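Local atomic coordinates of beta-fructofuranosidase (Arabidopsis thaliana, PDB entry 2OXB), a protein that hydrolyses terminal non-reducing beta-D-fructofuranoside residues, using sucrose and 1-kestose and, less readily, neokestose and levan, in the plant cell wall. Residues S141-P146 with V159-K164; R168-T173 with P186-Y191; E379-I384 with I429-Q434. The protein carries 1 engineered substitution. All coordinates share one frame; numbering follows the deposited sequence.

Overall arrangement
Contacts 1 and 2 adjoin in the N-terminal catalytic beta-propeller, their centres about 9 Å apart. Strands 157-165 and 168-176 are neighbours in one antiparallel sheet, and a probable hydrogen bond from Ile161 N to Ile172 O (2.7 Å) passes between the contacts. Contact 1 reaches the substrate pocket, where Asp145 binds the fructose unit; contact 2 lies farther out, with Gly169 about 7 Å from the side chain of Asp235, another substrate-binding residue. Contact 3 belongs to the C-terminal beta-sandwich, away from the annotated sites. Its centre is about 44 Å from that of contact 1 and about 42 Å from that of contact 2, and it touches neither.

Contact 1: S141-P146 with V159-K164; sequences SSFRDP and VIIGSK. With FRU (beta-D-fructofuranose), chain B; NAG (2-acetamido-2-deoxy-beta-D-glucopyranose), chain E.
Arg144 and Asp145, the first two residues of the Arg-Asp-Pro motif of family 32 glycoside hydrolases, approach strand 157-165 through the backbone at Gly162. Arg144 and Gly162 form a single antiparallel bridge as a hydrogen-bonded pair. Gly162 N gives a 3.0 Å bond to Arg144 O; the return bond, from Arg144 N to Gly162 O, is less certain. Beside this bridge Ser163 OG donates to Ser142 O at 2.7 Å, lying in the carbonyl plane on a lone pair. The same hydroxyl sits at the edge of the Phe143 ring. Phe143 has CG anti to its backbone N (chi1 179°), and its ring crosses Ile161 obliquely, with CD1 3.4 Å from Ile161 CG2. Pro146, which completes the motif, packs CB against Ile161 CG1 at 4.1 Å.

This loop precedes strand 157-165 of a propeller sheet, and the side chains of Arg144 and Asp145 reach the substrate-binding pocket. Asp145 grips the bound fructose with both carboxylate oxygens: fructose O4 donates to OD1 at 2.9 Å, and fructose O3 donates to OD2, also at 2.9 Å. Asp145 OD2 additionally receives a bond from Cys200 N, so two partners hold that oxygen. A bend at chi2 (-82°) puts Arg144 CD near fructose O3, and the residue also touches the glucose unit. Gln199, an engineered residue, makes a further bond to the fructose.

At the far end, the aliphatic part of Lys164 runs beside Ser142. The lysine chain is bent at chi3 and chi4, and Lys164 NZ donates to O7 of an N-acetylglucosamine at 2.6 Å. The sugar lies close to Asn139, a glycosylated residue.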
loop_
_atom_site.group_PDB
_atom_site.type_symbol
_atom_site.label_atom_id
_atom_site.label_comp_id
_atom_site.label_asym_id
_atom_site.label_seq_id
_atom_site.Cartn_x
_atom_site.Cartn_y
_atom_site.Cartn_z
ATOM N N SER A 141 10.488 -1.788 24.124
ATOM C CA SER A 141 10.929 -2.269 22.820
ATOM C C SER A 141 9.735 -2.486 21.903
ATOM O O SER A 141 9.839 -3.159 20.882
ATOM C CB SER A 141 11.698 -3.580 22.969
ATOM O OG SER A 141 12.870 -3.383 23.727
ATOM N N SER A 142 8.598 -1.919 22.286
ATOM C CA SER A 142 7.386 -2.035 21.498
ATOM C C SER A 142 6.476 -0.831 21.704
ATOM O O SER A 142 5.331 -0.977 22.126
ATOM C CB SER A 142 6.646 -3.328 21.849
ATOM O OG SER A 142 6.726 -4.252 20.764
ATOM N N PHE A 143 7.001 0.356 21.388
ATOM C CA PHE A 143 6.281 1.632 21.525
ATOM C C PHE A 143 6.759 2.627 20.457
ATOM O O PHE A 143 7.419 3.629 20.762
ATOM C CB PHE A 143 6.523 2.223 22.923
ATOM C CG PHE A 143 5.847 3.547 23.158
ATOM C CD1 PHE A 143 4.475 3.691 22.969
ATOM C CD2 PHE A 143 6.572 4.633 23.616
ATOM C CE1 PHE A 143 3.832 4.904 23.241
ATOM C CE2 PHE A 143 5.941 5.849 23.892
ATOM C CZ PHE A 143 4.570 5.981 23.704
ATOM N N ARG A 144 6.408 2.352 19.207
ATOM C CA ARG A 144 6.838 3.202 18.115
ATOM C C ARG A 144 5.774 3.415 17.046
ATOM O O ARG A 144 4.654 2.903 17.141
ATOM C CB ARG A 144 8.104 2.608 17.465
ATOM C CG ARG A 144 7.873 1.759 16.207
ATOM C CD ARG A 144 7.459 0.323 16.484
ATOM N NE ARG A 144 8.564 -0.502 16.960
ATOM C CZ ARG A 144 8.455 -1.788 17.255
ATOM N NH1 ARG A 144 7.291 -2.390 17.122
ATOM N NH2 ARG A 144 9.503 -2.467 17.686
ATOM N N ASP A 145 6.153 4.194 16.034
ATOM C CA ASP A 145 5.306 4.495 14.895
ATOM C C ASP A 145 4.105 5.369 15.171
ATOM O O ASP A 145 2.965 4.951 14.996
ATOM C CB ASP A 145 4.871 3.197 14.247
ATOM C CG ASP A 145 6.045 2.354 13.852
ATOM O OD1 ASP A 145 7.148 2.921 13.750
ATOM O OD2 ASP A 145 5.870 1.140 13.642
ATOM N N PRO A 146 4.353 6.607 15.611
ATOM C CA PRO A 146 3.276 7.552 15.908
ATOM C C PRO A 146 2.639 8.063 14.626
ATOM O O PRO A 146 3.316 8.380 13.644
ATOM C CB PRO A 146 3.983 8.658 16.684
ATOM C CG PRO A 146 5.350 8.663 16.075
ATOM C CD PRO A 146 5.668 7.182 15.950
ATOM N N VAL A 159 -3.329 11.529 19.277
ATOM C CA VAL A 159 -2.458 10.745 18.405
ATOM C C VAL A 159 -2.361 9.349 19.014
ATOM O O VAL A 159 -2.657 9.162 20.194
ATOM C CB VAL A 159 -1.035 11.348 18.288
ATOM C CG1 VAL A 159 -0.241 11.127 19.570
ATOM C CG2 VAL A 159 -0.313 10.723 17.108
ATOM N N ILE A 160 -1.971 8.364 18.215
ATOM C CA ILE A 160 -1.857 7.007 18.723
ATOM C C ILE A 160 -0.521 6.382 18.349
ATOM O O ILE A 160 0.090 6.726 17.331
ATOM C CB ILE A 160 -2.981 6.122 18.187
ATOM C CG1 ILE A 160 -3.024 6.217 16.665
ATOM C CG2 ILE A 160 -4.319 6.529 18.827
ATOM C CD1 ILE A 160 -3.995 5.267 16.021
ATOM N N ILE A 161 -0.063 5.457 19.178
ATOM C CA ILE A 161 1.207 4.805 18.925
ATOM C C ILE A 161 0.985 3.313 18.921
ATOM O O ILE A 161 0.039 2.828 19.529
ATOM C CB ILE A 161 2.250 5.194 19.997
ATOM C CG1 ILE A 161 2.499 6.703 19.944
ATOM C CG2 ILE A 161 3.560 4.478 19.747
ATOM C CD1 ILE A 161 1.388 7.523 20.546
ATOM N N GLY A 162 1.852 2.588 18.233
ATOM C CA GLY A 162 1.686 1.153 18.167
ATOM C C GLY A 162 2.442 0.401 19.240
ATOM O O GLY A 162 3.664 0.526 19.357
ATOM N N SER A 163 1.715 -0.371 20.041
ATOM C CA SER A 163 2.349 -1.176 21.081
ATOM C C SER A 163 1.816 -2.605 21.123
ATOM O O SER A 163 1.284 -3.120 20.138
ATOM C CB SER A 163 2.194 -0.519 22.460
ATOM O OG SER A 163 3.116 0.547 22.616
ATOM N N LYS A 164 1.981 -3.240 22.276
ATOM C CA LYS A 164 1.533 -4.604 22.485
ATOM C C LYS A 164 1.752 -4.958 23.954
ATOM O O LYS A 164 2.775 -4.603 24.550
ATOM C CB LYS A 164 2.331 -5.566 21.594
ATOM C CG LYS A 164 3.848 -5.427 21.749
ATOM C CD LYS A 164 4.647 -6.312 20.781
ATOM C CE LYS A 164 4.612 -7.798 21.152
ATOM N NZ LYS A 164 5.255 -8.098 22.470
HETATM C C1 FRU B . 8.179 -1.654 9.773
HETATM C C2 FRU B . 9.158 -1.354 10.915
HETATM C C3 FRU B . 8.599 -0.270 11.857
HETATM C C4 FRU B . 9.827 0.449 12.339
HETATM C C5 FRU B . 10.751 0.313 11.130
HETATM C C6 FRU B . 12.191 0.003 11.487
HETATM O O1 FRU B . 6.982 -2.240 10.254
HETATM O O2 FRU B . 9.650 -2.480 11.731
HETATM O O3 FRU B . 7.864 -0.796 12.959
HETATM O O4 FRU B . 9.559 1.822 12.642
HETATM O O5 FRU B . 10.281 -0.761 10.328
HETATM O O6 FRU B . 12.760 1.159 12.075
HETATM C C1 NAG E . 8.679 -7.197 25.432
HETATM C C2 NAG E . 9.336 -7.880 24.217
HETATM C C3 NAG E . 10.371 -8.934 24.662
HETATM C C4 NAG E . 11.356 -8.321 25.657
HETATM C C5 NAG E . 10.574 -7.688 26.810
HETATM C C6 NAG E . 11.472 -7.023 27.821
HETATM C C7 NAG E . 8.242 -8.228 22.103
HETATM C C8 NAG E . 8.982 -9.147 21.140
HETATM N N2 NAG E . 8.325 -8.517 23.395
HETATM O O3 NAG E . 11.069 -9.444 23.529
HETATM O O4 NAG E . 12.232 -9.319 26.153
HETATM O O5 NAG E . 9.683 -6.669 26.310
HETATM O O6 NAG E . 11.602 -5.645 27.537
HETATM O O7 NAG E . 7.608 -7.266 21.681
#

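Contact 2: R168-T173 with P186-Y191; sequences RGLAIT and PEPLHY
Arg168 lays its guanidinium flat over one face of the Tyr191 ring, with the two planes 18° apart. The overlap is off-centre: Arg168 CZ stands 4.3 Å from the ring centroid and 34° off the normal, above the CD1-CE1 side, and Arg168 NH2 comes 3.3 Å from Tyr191 CE1. The chain is extended from CG to NE, which brings NE over the ring, nearest CD1. Next to this cation-pi stack, Leu170 and Tyr191 form an antiparallel non-hydrogen-bonded pair, and their CB atoms meet at 3.5 Å on the same face of the sheet. Leu170 CB also packs on Pro188 CB at 4.0 Å.

Farther along, Leu189 N donates to Ala171 O at 3.3 Å. Thr173 CG2 lies 3.3 Å from Glu187 O, while the threonine hydroxyl, anti to the backbone N (chi1 165°), bonds to Val159 O of the adjoining strand.

The two segments come from successive strands, 168-176 and 182-192, of a beta hairpin in a propeller sheet; the second is irregular here. Backbone bonding between Gly169 and Asp192 continues the pairing past Tyr191. Arg168 NH1 also makes a salt bridge with Asp193, so the guanidinium is shared between a carboxylate and an aromatic face, a pairing likely to restrict the rotation of the guanidinium and to spread its charge over two partners.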
loop_
_atom_site.group_PDB
_atom_site.type_symbol
_atom_site.label_atom_id
_atom_site.label_comp_id
_atom_site.label_asym_id
_atom_site.label_seq_id
_atom_site.Cartn_x
_atom_site.Cartn_y
_atom_site.Cartn_z
ATOM N N ARG A 168 -1.268 -8.776 23.117
ATOM C CA ARG A 168 -2.436 -7.911 22.956
ATOM C C ARG A 168 -2.086 -6.643 22.163
ATOM O O ARG A 168 -1.619 -5.652 22.728
ATOM C CB ARG A 168 -3.010 -7.524 24.330
ATOM C CG ARG A 168 -4.424 -6.892 24.300
ATOM C CD ARG A 168 -4.658 -6.012 25.540
ATOM N NE ARG A 168 -6.067 -5.760 25.893
ATOM C CZ ARG A 168 -6.933 -6.700 26.269
ATOM N NH1 ARG A 168 -6.567 -7.976 26.340
ATOM N NH2 ARG A 168 -8.158 -6.364 26.607
ATOM N N GLY A 169 -2.317 -6.681 20.853
ATOM C CA GLY A 169 -2.034 -5.532 20.006
ATOM C C GLY A 169 -2.957 -4.345 20.277
ATOM O O GLY A 169 -4.160 -4.499 20.506
ATOM N N LEU A 170 -2.402 -3.144 20.255
ATOM C CA LEU A 170 -3.218 -1.969 20.507
ATOM C C LEU A 170 -2.587 -0.698 19.947
ATOM O O LEU A 170 -1.557 -0.751 19.270
ATOM C CB LEU A 170 -3.490 -1.836 22.021
ATOM C CG LEU A 170 -2.388 -2.267 23.000
ATOM C CD1 LEU A 170 -1.092 -1.565 22.655
ATOM C CD2 LEU A 170 -2.791 -1.916 24.432
ATOM N N ALA A 171 -3.233 0.433 20.226
ATOM C CA ALA A 171 -2.787 1.752 19.784
ATOM C C ALA A 171 -2.870 2.704 20.967
ATOM O O ALA A 171 -3.943 3.203 21.280
ATOM C CB ALA A 171 -3.685 2.250 18.654
ATOM N N ILE A 172 -1.750 2.959 21.628
ATOM C CA ILE A 172 -1.770 3.846 22.783
ATOM C C ILE A 172 -1.931 5.295 22.381
ATOM O O ILE A 172 -1.176 5.807 21.560
ATOM C CB ILE A 172 -0.482 3.725 23.602
ATOM C CG1 ILE A 172 -0.346 2.292 24.127
ATOM C CG2 ILE A 172 -0.492 4.753 24.744
ATOM C CD1 ILE A 172 0.950 2.030 24.838
ATOM N N THR A 173 -2.902 5.975 22.967
ATOM C CA THR A 173 -3.101 7.364 22.608
ATOM C C THR A 173 -2.634 8.334 23.681
ATOM O O THR A 173 -2.635 8.021 24.868
ATOM C CB THR A 173 -4.577 7.629 22.271
ATOM O OG1 THR A 173 -4.822 9.038 22.266
ATOM C CG2 THR A 173 -5.485 6.942 23.264
ATOM N N PRO A 186 -5.396 6.690 29.421
ATOM C CA PRO A 186 -5.608 5.402 30.103
ATOM C C PRO A 186 -6.414 4.334 29.345
ATOM O O PRO A 186 -6.841 3.345 29.938
ATOM C CB PRO A 186 -6.291 5.819 31.402
ATOM C CG PRO A 186 -7.110 6.990 30.965
ATOM C CD PRO A 186 -6.130 7.762 30.124
ATOM N N GLU A 187 -6.619 4.533 28.044
ATOM C CA GLU A 187 -7.357 3.577 27.208
ATOM C C GLU A 187 -6.993 3.717 25.712
ATOM O O GLU A 187 -7.104 4.798 25.135
ATOM C CB GLU A 187 -8.882 3.754 27.405
ATOM C CG GLU A 187 -9.765 2.950 26.415
ATOM C CD GLU A 187 -11.278 3.166 26.592
ATOM O OE1 GLU A 187 -11.729 4.337 26.665
ATOM O OE2 GLU A 187 -12.022 2.153 26.631
ATOM N N PRO A 188 -6.562 2.616 25.067
ATOM C CA PRO A 188 -6.194 2.651 23.645
ATOM C C PRO A 188 -7.395 2.940 22.760
ATOM O O PRO A 188 -8.510 2.540 23.074
ATOM C CB PRO A 188 -5.639 1.253 23.408
ATOM C CG PRO A 188 -6.482 0.419 24.326
ATOM C CD PRO A 188 -6.483 1.240 25.591
ATOM N N LEU A 189 -7.178 3.626 21.650
ATOM C CA LEU A 189 -8.292 3.916 20.771
ATOM C C LEU A 189 -9.016 2.603 20.517
ATOM O O LEU A 189 -10.248 2.549 20.498
ATOM C CB LEU A 189 -7.800 4.492 19.452
ATOM C CG LEU A 189 -8.931 4.876 18.507
ATOM C CD1 LEU A 189 -9.235 6.366 18.617
ATOM C CD2 LEU A 189 -8.526 4.520 17.110
ATOM N N HIS A 190 -8.229 1.548 20.317
ATOM C CA HIS A 190 -8.760 0.206 20.081
ATOM C C HIS A 190 -7.674 -0.818 20.403
ATOM O O HIS A 190 -6.619 -0.461 20.914
ATOM C CB HIS A 190 -9.214 0.041 18.623
ATOM C CG HIS A 190 -10.067 -1.170 18.396
ATOM N ND1 HIS A 190 -11.336 -1.296 18.921
ATOM C CD2 HIS A 190 -9.803 -2.338 17.767
ATOM C CE1 HIS A 190 -11.811 -2.495 18.632
ATOM N NE2 HIS A 190 -10.901 -3.147 17.934
ATOM N N TYR A 191 -7.943 -2.086 20.108
ATOM C CA TYR A 191 -6.997 -3.166 20.359
ATOM C C TYR A 191 -7.638 -4.465 19.877
ATOM O O TYR A 191 -8.838 -4.511 19.616
ATOM C CB TYR A 191 -6.685 -3.267 21.861
ATOM C CG TYR A 191 -7.843 -3.775 22.705
ATOM C CD1 TYR A 191 -8.093 -5.145 22.839
ATOM C CD2 TYR A 191 -8.732 -2.884 23.312
ATOM C CE1 TYR A 191 -9.201 -5.611 23.551
ATOM C CE2 TYR A 191 -9.839 -3.343 24.023
ATOM C CZ TYR A 191 -10.068 -4.704 24.137
ATOM O OH TYR A 191 -11.171 -5.151 24.823
#

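Contact 3: E379-I384 with I429-Q434; sequences EKADVI and IFKARQ
Lys431, Ile384 and Phe430 bury more surface here than any other residues of the two segments. The Lys431 chain, extended beyond CG, passes Val383 CG2 and Ala381 O before NZ makes a weak 3.0 Å hydrogen bond to Glu379 O. The carboxylate of Glu379 stays apart, its OE2 5.5 Å from Lys431 NZ, so any attraction there acts over a distance. An alanine in place of Lys431 would remove the chain beyond CB, and would probably leave Glu379 O without this amino partner and open a gap beside Val383 and Ala381.

The lysine backbone joins the segments as well. Lys431 N donates to Asp382 O at 2.6 Å, and Lys431 O receives a weak bond from Ile384 N. These bonds lie about Val383 and Lys431, which pair as neighbours in parallel strands.

Ile384 spreads its branches over residues 430-433. Its CG2 meets Phe430 CB at 3.4 Å, whereas CG1, placed between the backbone N and the carbonyl carbon (chi1 41°), lies against Lys431 O. CD1 reaches the edge of the Arg433 guanidinium, 3.7 Å from NH2, with the two side chains crossing at about a right angle. A water donates to Ile384 O and weakly accepts from Arg433 NH2.

Phe430 receives Asp382 CB at its ring edge, 3.3 Å from CD1, and the Asp382 carboxylate is nearly coplanar with the ring, the planes 7° apart.

The short, weakly bonded strand 382-383 runs parallel to the end of strand 423-431, in a sheet of the C-terminal beta-sandwich that is otherwise antiparallel. Strand 423-431 lies between 406-415 and 439-446, bonded through Ile429 to Leu406 and through Phe430 to Val440.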
loop_
_atom_site.group_PDB
_atom_site.type_symbol
_atom_site.label_atom_id
_atom_site.label_comp_id
_atom_site.label_asym_id
_atom_site.label_seq_id
_atom_site.Cartn_x
_atom_site.Cartn_y
_atom_site.Cartn_z
ATOM N N GLU A 379 -24.111 -18.559 -15.880
ATOM C CA GLU A 379 -24.576 -19.849 -15.382
ATOM C C GLU A 379 -23.511 -20.919 -15.554
ATOM O O GLU A 379 -23.414 -21.852 -14.756
ATOM C CB GLU A 379 -25.858 -20.280 -16.105
ATOM C CG GLU A 379 -27.124 -19.573 -15.613
ATOM C CD GLU A 379 -27.261 -18.128 -16.093
ATOM O OE1 GLU A 379 -27.454 -17.931 -17.318
ATOM O OE2 GLU A 379 -27.190 -17.197 -15.246
ATOM N N LYS A 380 -22.707 -20.785 -16.598
ATOM C CA LYS A 380 -21.672 -21.760 -16.817
ATOM C C LYS A 380 -20.666 -21.743 -15.693
ATOM O O LYS A 380 -19.817 -22.631 -15.612
ATOM C CB LYS A 380 -20.980 -21.520 -18.157
ATOM C CG LYS A 380 -21.575 -22.348 -19.262
ATOM C CD LYS A 380 -23.040 -22.019 -19.383
ATOM C CE LYS A 380 -23.792 -22.986 -20.271
ATOM N NZ LYS A 380 -25.244 -22.673 -20.126
ATOM N N ALA A 381 -20.753 -20.744 -14.818
ATOM C CA ALA A 381 -19.811 -20.658 -13.698
ATOM C C ALA A 381 -19.995 -21.811 -12.708
ATOM O O ALA A 381 -21.109 -22.285 -12.472
ATOM C CB ALA A 381 -19.950 -19.330 -12.980
ATOM N N ASP A 382 -18.886 -22.281 -12.160
ATOM C CA ASP A 382 -18.924 -23.372 -11.198
ATOM C C ASP A 382 -19.392 -22.863 -9.843
ATOM O O ASP A 382 -19.407 -21.662 -9.600
ATOM C CB ASP A 382 -17.530 -23.995 -11.037
ATOM C CG ASP A 382 -17.194 -24.993 -12.131
ATOM O OD1 ASP A 382 -15.997 -25.164 -12.397
ATOM O OD2 ASP A 382 -18.107 -25.606 -12.705
ATOM N N VAL A 383 -19.788 -23.788 -8.974
ATOM C CA VAL A 383 -20.231 -23.443 -7.626
ATOM C C VAL A 383 -19.104 -23.781 -6.653
ATOM O O VAL A 383 -18.682 -24.938 -6.559
ATOM C CB VAL A 383 -21.497 -24.226 -7.216
ATOM C CG1 VAL A 383 -21.881 -23.865 -5.799
ATOM C CG2 VAL A 383 -22.655 -23.899 -8.170
ATOM N N ILE A 384 -18.615 -22.760 -5.943
ATOM C CA ILE A 384 -17.514 -22.908 -4.985
ATOM C C ILE A 384 -17.727 -24.011 -3.952
ATOM O O ILE A 384 -18.840 -24.224 -3.469
ATOM C CB ILE A 384 -17.208 -21.549 -4.225
ATOM C CG1 ILE A 384 -18.501 -20.828 -3.841
ATOM C CG2 ILE A 384 -16.307 -20.650 -5.064
ATOM C CD1 ILE A 384 -19.063 -21.254 -2.511
ATOM N N ILE A 429 -14.583 -17.007 -11.961
ATOM C CA ILE A 429 -15.937 -16.747 -11.468
ATOM C C ILE A 429 -16.651 -18.029 -11.046
ATOM O O ILE A 429 -16.671 -19.022 -11.768
ATOM C CB ILE A 429 -16.842 -16.059 -12.545
ATOM C CG1 ILE A 429 -16.192 -14.781 -13.084
ATOM C CG2 ILE A 429 -18.218 -15.770 -11.955
ATOM C CD1 ILE A 429 -15.959 -13.697 -12.063
ATOM N N PHE A 430 -17.257 -17.982 -9.872
ATOM C CA PHE A 430 -18.003 -19.107 -9.359
ATOM C C PHE A 430 -19.291 -18.558 -8.770
ATOM O O PHE A 430 -19.450 -17.340 -8.630
ATOM C CB PHE A 430 -17.201 -19.836 -8.285
ATOM C CG PHE A 430 -15.919 -20.430 -8.791
ATOM C CD1 PHE A 430 -15.936 -21.383 -9.807
ATOM C CD2 PHE A 430 -14.695 -20.036 -8.260
ATOM C CE1 PHE A 430 -14.757 -21.933 -10.288
ATOM C CE2 PHE A 430 -13.510 -20.579 -8.732
ATOM C CZ PHE A 430 -13.538 -21.531 -9.750
ATOM N N LYS A 431 -20.209 -19.456 -8.429
ATOM C CA LYS A 431 -21.488 -19.067 -7.845
ATOM C C LYS A 431 -21.393 -19.174 -6.329
ATOM O O LYS A 431 -20.916 -20.174 -5.807
ATOM C CB LYS A 431 -22.606 -19.983 -8.360
ATOM C CG LYS A 431 -22.623 -20.164 -9.882
ATOM C CD LYS A 431 -23.932 -20.791 -10.372
ATOM C CE LYS A 431 -23.941 -20.956 -11.887
ATOM N NZ LYS A 431 -25.241 -21.482 -12.416
ATOM N N ALA A 432 -21.826 -18.134 -5.629
ATOM C CA ALA A 432 -21.790 -18.147 -4.176
ATOM C C ALA A 432 -22.595 -19.340 -3.668
ATOM O O ALA A 432 -22.148 -20.069 -2.785
ATOM C CB ALA A 432 -22.358 -16.845 -3.622
ATOM N N ARG A 433 -23.780 -19.528 -4.242
ATOM C CA ARG A 433 -24.674 -20.629 -3.891
ATOM C C ARG A 433 -25.052 -21.370 -5.169
ATOM O O ARG A 433 -24.189 -21.977 -5.798
ATOM C CB ARG A 433 -25.925 -20.092 -3.199
ATOM C CG ARG A 433 -25.630 -19.398 -1.887
ATOM C CD ARG A 433 -25.176 -20.383 -0.816
ATOM N NE ARG A 433 -23.834 -20.938 -1.011
ATOM C CZ ARG A 433 -23.573 -22.196 -1.373
ATOM N NH1 ARG A 433 -24.561 -23.053 -1.600
ATOM N NH2 ARG A 433 -22.316 -22.617 -1.470
ATOM N N GLN A 434 -26.331 -21.339 -5.547
ATOM C CA GLN A 434 -26.777 -21.997 -6.785
ATOM C C GLN A 434 -27.974 -21.306 -7.412
ATOM O O GLN A 434 -28.075 -21.207 -8.640
ATOM C CB GLN A 434 -27.143 -23.478 -6.574
ATOM C CG GLN A 434 -27.424 -24.212 -7.905
ATOM C CD GLN A 434 -28.031 -25.589 -7.730
ATOM O OE1 GLN A 434 -29.131 -25.731 -7.185
ATOM N NE2 GLN A 434 -27.323 -26.616 -8.201
HETATM O O HOH W 1 -21.386 -25.694 -2.299
#